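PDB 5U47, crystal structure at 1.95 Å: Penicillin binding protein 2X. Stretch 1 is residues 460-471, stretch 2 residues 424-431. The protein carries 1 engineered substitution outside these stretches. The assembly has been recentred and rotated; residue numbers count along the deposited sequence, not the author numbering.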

ATOM      1  N   PRO A 460     -20.186   5.493   8.181  1.00 29.20           N
ATOM      2  CA  PRO A 460     -21.158   5.834   7.154  1.00 30.14           C
ATOM      3  C   PRO A 460     -22.563   5.246   7.358  1.00 30.86           C
ATOM      4  O   PRO A 460     -23.531   5.894   6.984  1.00 31.11           O
ATOM      5  CB  PRO A 460     -20.536   5.300   5.859  1.00 29.65           C
ATOM      6  CG  PRO A 460     -19.280   4.637   6.208  1.00 28.75           C
ATOM      7  CD  PRO A 460     -18.990   4.812   7.650  1.00 28.62           C
ATOM      8  N   VAL A 461     -22.663   4.051   7.952  1.00 30.72           N
ATOM      9  CA  VAL A 461     -23.960   3.389   8.168  1.00 32.05           C
ATOM     10  C   VAL A 461     -24.000   2.715   9.531  1.00 31.96           C
ATOM     11  O   VAL A 461     -22.977   2.557  10.189  1.00 30.31           O
ATOM     12  CB  VAL A 461     -24.263   2.343   7.057  1.00 32.36           C
ATOM     13  CG1 VAL A 461     -24.314   3.008   5.687  1.00 31.93           C
ATOM     14  CG2 VAL A 461     -23.237   1.222   7.056  1.00 30.26           C
ATOM     15  N   SER A 462     -25.196   2.346   9.963  1.00 31.37           N
ATOM     16  CA  SER A 462     -25.375   1.688  11.243  1.00 31.58           C
ATOM     17  C   SER A 462     -24.879   0.240  11.203  1.00 31.58           C
ATOM     18  O   SER A 462     -24.653  -0.343  10.135  1.00 29.88           O
ATOM     19  CB  SER A 462     -26.851   1.682  11.623  1.00 33.60           C
ATOM     20  OG  SER A 462     -27.589   0.800  10.781  1.00 33.08           O
ATOM     21  N   LYS A 463     -24.729  -0.325  12.384  1.00 31.97           N
ATOM     22  CA  LYS A 463     -24.342  -1.723  12.549  1.00 33.91           C
ATOM     23  C   LYS A 463     -25.392  -2.632  11.885  1.00 34.50           C
ATOM     24  O   LYS A 463     -25.050  -3.614  11.198  1.00 31.93           O
ATOM     25  CB  LYS A 463     -24.257  -2.025  14.042  1.00 36.38           C
ATOM     26  CG  LYS A 463     -24.086  -3.482  14.423  1.00 39.83           C
ATOM     27  CD  LYS A 463     -23.998  -3.586  15.941  1.00 44.01           C
ATOM     28  CE  LYS A 463     -24.056  -5.017  16.428  1.00 45.92           C
ATOM     29  NZ  LYS A 463     -22.941  -5.821  15.895  1.00 46.78           N
ATOM     30  N   GLN A 464     -26.665  -2.298  12.105  1.00 34.61           N
ATOM     31  CA  GLN A 464     -27.759  -3.084  11.542  1.00 36.68           C
ATOM     32  C   GLN A 464     -27.752  -3.020  10.005  1.00 34.09           C
ATOM     33  O   GLN A 464     -27.926  -4.042   9.342  1.00 34.80           O
ATOM     34  CB  GLN A 464     -29.110  -2.631  12.118  1.00 39.80           C
ATOM     35  CG  GLN A 464     -30.292  -3.460  11.641  1.00 42.74           C
ATOM     36  CD  GLN A 464     -31.616  -3.009  12.228  1.00 47.48           C
ATOM     37  OE1 GLN A 464     -31.660  -2.174  13.129  1.00 51.85           O
ATOM     38  NE2 GLN A 464     -32.709  -3.562  11.712  1.00 48.38           N
ATOM     39  N   ALA A 465     -27.540  -1.833   9.442  1.00 32.32           N
ATOM     40  CA  ALA A 465     -27.484  -1.691   7.974  1.00 32.19           C
ATOM     41  C   ALA A 465     -26.336  -2.509   7.364  1.00 30.37           C
ATOM     42  O   ALA A 465     -26.508  -3.178   6.334  1.00 29.79           O
ATOM     43  CB  ALA A 465     -27.357  -0.232   7.575  1.00 32.34           C
ATOM     44  N   ALA A 466     -25.172  -2.466   8.012  1.00 28.85           N
ATOM     45  CA  ALA A 466     -24.020  -3.232   7.554  1.00 28.29           C
ATOM     46  C   ALA A 466     -24.314  -4.737   7.603  1.00 28.88           C
ATOM     47  O   ALA A 466     -24.026  -5.456   6.671  1.00 28.27           O
ATOM     48  CB  ALA A 466     -22.805  -2.911   8.403  1.00 27.42           C
ATOM     49  N   SER A 467     -24.885  -5.186   8.714  1.00 29.38           N
ATOM     50  CA  SER A 467     -25.202  -6.586   8.911  1.00 31.55           C
ATOM     51  C   SER A 467     -26.224  -7.102   7.890  1.00 32.04           C
ATOM     52  O   SER A 467     -26.080  -8.206   7.342  1.00 30.93           O
ATOM     53  CB  SER A 467     -25.751  -6.770  10.325  1.00 34.74           C
ATOM     54  OG  SER A 467     -26.298  -8.063  10.490  1.00 39.59           O
ATOM     55  N   GLU A 468     -27.269  -6.310   7.656  1.00 32.52           N
ATOM     56  CA  GLU A 468     -28.290  -6.675   6.669  1.00 33.61           C
ATOM     57  C   GLU A 468     -27.711  -6.694   5.260  1.00 31.76           C
ATOM     58  O   GLU A 468     -28.033  -7.585   4.468  1.00 32.40           O
ATOM     59  CB  GLU A 468     -29.530  -5.777   6.787  1.00 35.94           C
ATOM     60  CG  GLU A 468     -30.270  -6.041   8.087  1.00 38.15           C
ATOM     61  CD  GLU A 468     -31.510  -5.185   8.274  1.00 42.34           C
ATOM     62  OE1 GLU A 468     -32.153  -5.289   9.354  1.00 44.17           O
ATOM     63  OE2 GLU A 468     -31.845  -4.410   7.352  1.00 44.79           O
ATOM     64  N   THR A 469     -26.850  -5.733   4.955  1.00 30.09           N
ATOM     65  CA  THR A 469     -26.184  -5.690   3.660  1.00 29.80           C
ATOM     66  C   THR A 469     -25.379  -6.983   3.450  1.00 29.45           C
ATOM     67  O   THR A 469     -25.492  -7.611   2.393  1.00 29.82           O
ATOM     68  CB  THR A 469     -25.269  -4.451   3.519  1.00 28.96           C
ATOM     69  OG1 THR A 469     -26.060  -3.263   3.610  1.00 29.84           O
ATOM     70  CG2 THR A 469     -24.556  -4.448   2.180  1.00 28.85           C
ATOM     71  N   ARG A 470     -24.630  -7.407   4.477  1.00 28.12           N
ATOM     72  CA  ARG A 470     -23.831  -8.640   4.382  1.00 27.73           C
ATOM     73  C   ARG A 470     -24.709  -9.868   4.168  1.00 28.81           C
ATOM     74  O   ARG A 470     -24.360 -10.750   3.390  1.00 28.32           O
ATOM     75  CB  ARG A 470     -22.938  -8.845   5.604  1.00 26.81           C
ATOM     76  CG  ARG A 470     -21.766  -7.859   5.709  1.00 25.90           C
ATOM     77  CD  ARG A 470     -20.713  -8.322   6.714  1.00 24.67           C
ATOM     78  NE  ARG A 470     -21.289  -8.682   8.014  1.00 26.32           N
ATOM     79  CZ  ARG A 470     -21.636  -7.822   8.977  1.00 28.33           C
ATOM     80  NH1 ARG A 470     -21.495  -6.500   8.829  1.00 28.21           N
ATOM     81  NH2 ARG A 470     -22.158  -8.286  10.104  1.00 29.56           N
ATOM     82  N   ASN A 471     -25.851  -9.915   4.845  1.00 30.87           N
ATOM     83  CA  ASN A 471     -26.773 -11.031   4.669  1.00 33.06           C
ATOM     84  C   ASN A 471     -27.364 -11.041   3.242  1.00 32.57           C
ATOM     85  O   ASN A 471     -27.420 -12.094   2.615  1.00 32.49           O
ATOM     86  CB  ASN A 471     -27.867 -11.031   5.723  1.00 35.91           C
ATOM     87  CG  ASN A 471     -28.807 -12.212   5.560  1.00 40.34           C
ATOM     88  OD1 ASN A 471     -28.369 -13.363   5.530  1.00 44.07           O
ATOM     89  ND2 ASN A 471     -30.096 -11.934   5.420  1.00 41.89           N
TER
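Stretch 2, residues 424-431: TAISNNGI

Stretch 2 is the last turn of a helix followed by a tight turn, and it packs across the loop that leads into the helix of stretch 1 and along the first two turns of that helix. The register runs antiparallel: Ala466 lies nearest Ile426, with CA atoms 4.9 Å apart, while Lys463 lies nearest Asn429, at 4.3 Å between CA atoms. Together the two segments bury 521 Å². The methyl of Ala466 and the bare backbone of Gly430 both lie in the contact.

Thr424 opens the stretch in helical conformation and does not reach stretch 1; its carbonyl O instead receives a weak backbone bond from Asn428 N, 2.8 Å away. Ala425 is the first residue to make contact. Its CA-to-CB bond points toward stretch 1, and the methyl CB rests 3.8 Å from CG of Pro460, an apolar contact between two compact side chains. Ile426 has the largest covered area in stretch 2. Its CA-to-CB bond points sideways, yet with both chi angles in the m well the end of the side chain comes nearer to stretch 1. CD1 approaches Thr469 CG2 at 4.4 Å, and CG2 lies 3.8 Å from CG of Arg470, so the branched aliphatic chain meets both a methyl group and the aliphatic part of an arginine. The backbone of the same residue provides the polar link: Arg470 NH1 donates to Ile426 O at 2.8 Å, with the carbonyl at the edge of the guanidinium and near its plane. That carbonyl sits by the end of a helix, where a long, flexible arginine can supply a donor. Ala466 CB also packs 3.6 Å from Ile426 O, and a methyl is small enough to let the two backbones come this close.

Ser427 is the last helical residue, and its CA-to-CB bond points away. Asn428 then leaves helical phi/psi and begins a type I' turn that ends at Ile431. Its CA-to-CB bond also points away, and its side chain braces the turn from within, since Asn428 ND2 donates to Ile431 O at 2.9 Å, while the backbone closes through Ile431 N to Asn428 O, also 2.9 Å.

Asn429 has positive phi (52°), a conformation asparagine tolerates better than most residues. Its carbonyl O receives a CA-H...O contact from Lys463 CA at 3.4 Å, and its side chain lies beside that of Lys463, which is extended as far as chi3. Gly430 follows with phi 88° and psi -8°. Its N bonds to Ala425 O at 2.7 Å, which ties the turn back to the helix, and its CA makes a CA-H...O contact with Val461 O at 3.3 Å. Glycine is needed here twice over: a CB would fall 2.2 Å from Val461 O, a clash, and would also jam against the preceding carbonyl. Gly430 O meanwhile sits 3.3 Å from Pro460 CD. Ile431 completes the turn with its CA-to-CB bond pointing away, and it makes no contact within 4.5 Å of stretch 1.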

ATOM      1  N   THR A 424     -14.417  -1.735   4.537  1.00 21.45           N
ATOM      2  CA  THR A 424     -14.217  -1.988   5.958  1.00 21.68           C
ATOM      3  C   THR A 424     -15.448  -1.610   6.792  1.00 21.83           C
ATOM      4  O   THR A 424     -15.676  -2.230   7.816  1.00 22.89           O
ATOM      5  CB  THR A 424     -12.969  -1.287   6.575  1.00 21.36           C
ATOM      6  OG1 THR A 424     -13.096   0.136   6.456  1.00 21.85           O
ATOM      7  CG2 THR A 424     -11.721  -1.732   5.930  1.00 21.66           C
ATOM      8  N   ALA A 425     -16.223  -0.596   6.379  1.00 22.22           N
ATOM      9  CA  ALA A 425     -17.402  -0.193   7.143  1.00 23.16           C
ATOM     10  C   ALA A 425     -18.470  -1.288   7.058  1.00 24.81           C
ATOM     11  O   ALA A 425     -19.195  -1.542   8.000  1.00 24.70           O
ATOM     12  CB  ALA A 425     -17.951   1.127   6.642  1.00 24.23           C
ATOM     13  N   ILE A 426     -18.532  -1.961   5.920  1.00 25.17           N
ATOM     14  CA  ILE A 426     -19.471  -3.053   5.738  1.00 25.15           C
ATOM     15  C   ILE A 426     -19.073  -4.242   6.613  1.00 26.40           C
ATOM     16  O   ILE A 426     -19.936  -4.842   7.249  1.00 25.72           O
ATOM     17  CB  ILE A 426     -19.522  -3.463   4.261  1.00 25.60           C
ATOM     18  CG1 ILE A 426     -19.957  -2.277   3.386  1.00 25.94           C
ATOM     19  CG2 ILE A 426     -20.437  -4.676   4.056  1.00 26.54           C
ATOM     20  CD1 ILE A 426     -21.376  -1.808   3.603  1.00 27.80           C
ATOM     21  N   SER A 427     -17.775  -4.555   6.642  1.00 25.43           N
ATOM     22  CA  SER A 427     -17.219  -5.687   7.387  1.00 28.78           C
ATOM     23  C   SER A 427     -17.039  -5.458   8.886  1.00 30.62           C
ATOM     24  O   SER A 427     -16.885  -6.425   9.642  1.00 34.31           O
ATOM     25  CB  SER A 427     -15.819  -6.053   6.846  1.00 28.06           C
ATOM     26  OG  SER A 427     -14.808  -5.123   7.318  1.00 32.48           O
ATOM     27  N   ASN A 428     -17.023  -4.196   9.303  1.00 28.99           N
ATOM     28  CA  ASN A 428     -16.763  -3.836  10.703  1.00 28.02           C
ATOM     29  C   ASN A 428     -17.917  -3.024  11.351  1.00 27.79           C
ATOM     30  O   ASN A 428     -17.702  -1.913  11.858  1.00 26.21           O
ATOM     31  CB  ASN A 428     -15.434  -3.047  10.753  1.00 25.33           C
ATOM     32  CG  ASN A 428     -15.006  -2.688  12.164  1.00 25.10           C
ATOM     33  OD1 ASN A 428     -15.009  -3.526  13.045  1.00 24.34           O
ATOM     34  ND2 ASN A 428     -14.614  -1.418  12.372  1.00 24.44           N
ATOM     35  N   ASN A 429     -19.134  -3.585  11.315  1.00 27.99           N
ATOM     36  CA  ASN A 429     -20.310  -3.010  11.986  1.00 28.82           C
ATOM     37  C   ASN A 429     -20.613  -1.532  11.684  1.00 27.38           C
ATOM     38  O   ASN A 429     -21.088  -0.782  12.549  1.00 28.26           O
ATOM     39  CB  ASN A 429     -20.171  -3.235  13.505  1.00 30.63           C
ATOM     40  CG  ASN A 429     -20.071  -4.711  13.862  1.00 33.53           C
ATOM     41  OD1 ASN A 429     -19.091  -5.159  14.474  1.00 35.89           O
ATOM     42  ND2 ASN A 429     -21.040  -5.481  13.423  1.00 32.28           N
ATOM     43  N   GLY A 430     -20.349  -1.124  10.453  1.00 25.04           N
ATOM     44  CA  GLY A 430     -20.589   0.243  10.023  1.00 25.72           C
ATOM     45  C   GLY A 430     -19.447   1.216  10.253  1.00 25.75           C
ATOM     46  O   GLY A 430     -19.498   2.326   9.747  1.00 27.04           O
ATOM     47  N   ILE A 431     -18.409   0.774  10.972  1.00 25.15           N
ATOM     48  CA  ILE A 431     -17.268   1.618  11.394  1.00 24.70           C
ATOM     49  C   ILE A 431     -16.121   1.504  10.404  1.00 23.19           C
ATOM     50  O   ILE A 431     -15.453   0.477  10.330  1.00 22.30           O
ATOM     51  CB  ILE A 431     -16.793   1.193  12.809  1.00 25.32           C
ATOM     52  CG1 ILE A 431     -17.975   1.251  13.791  1.00 25.89           C
ATOM     53  CG2 ILE A 431     -15.627   2.056  13.298  1.00 25.35           C
ATOM     54  CD1 ILE A 431     -17.714   0.542  15.097  1.00 27.46           C
TER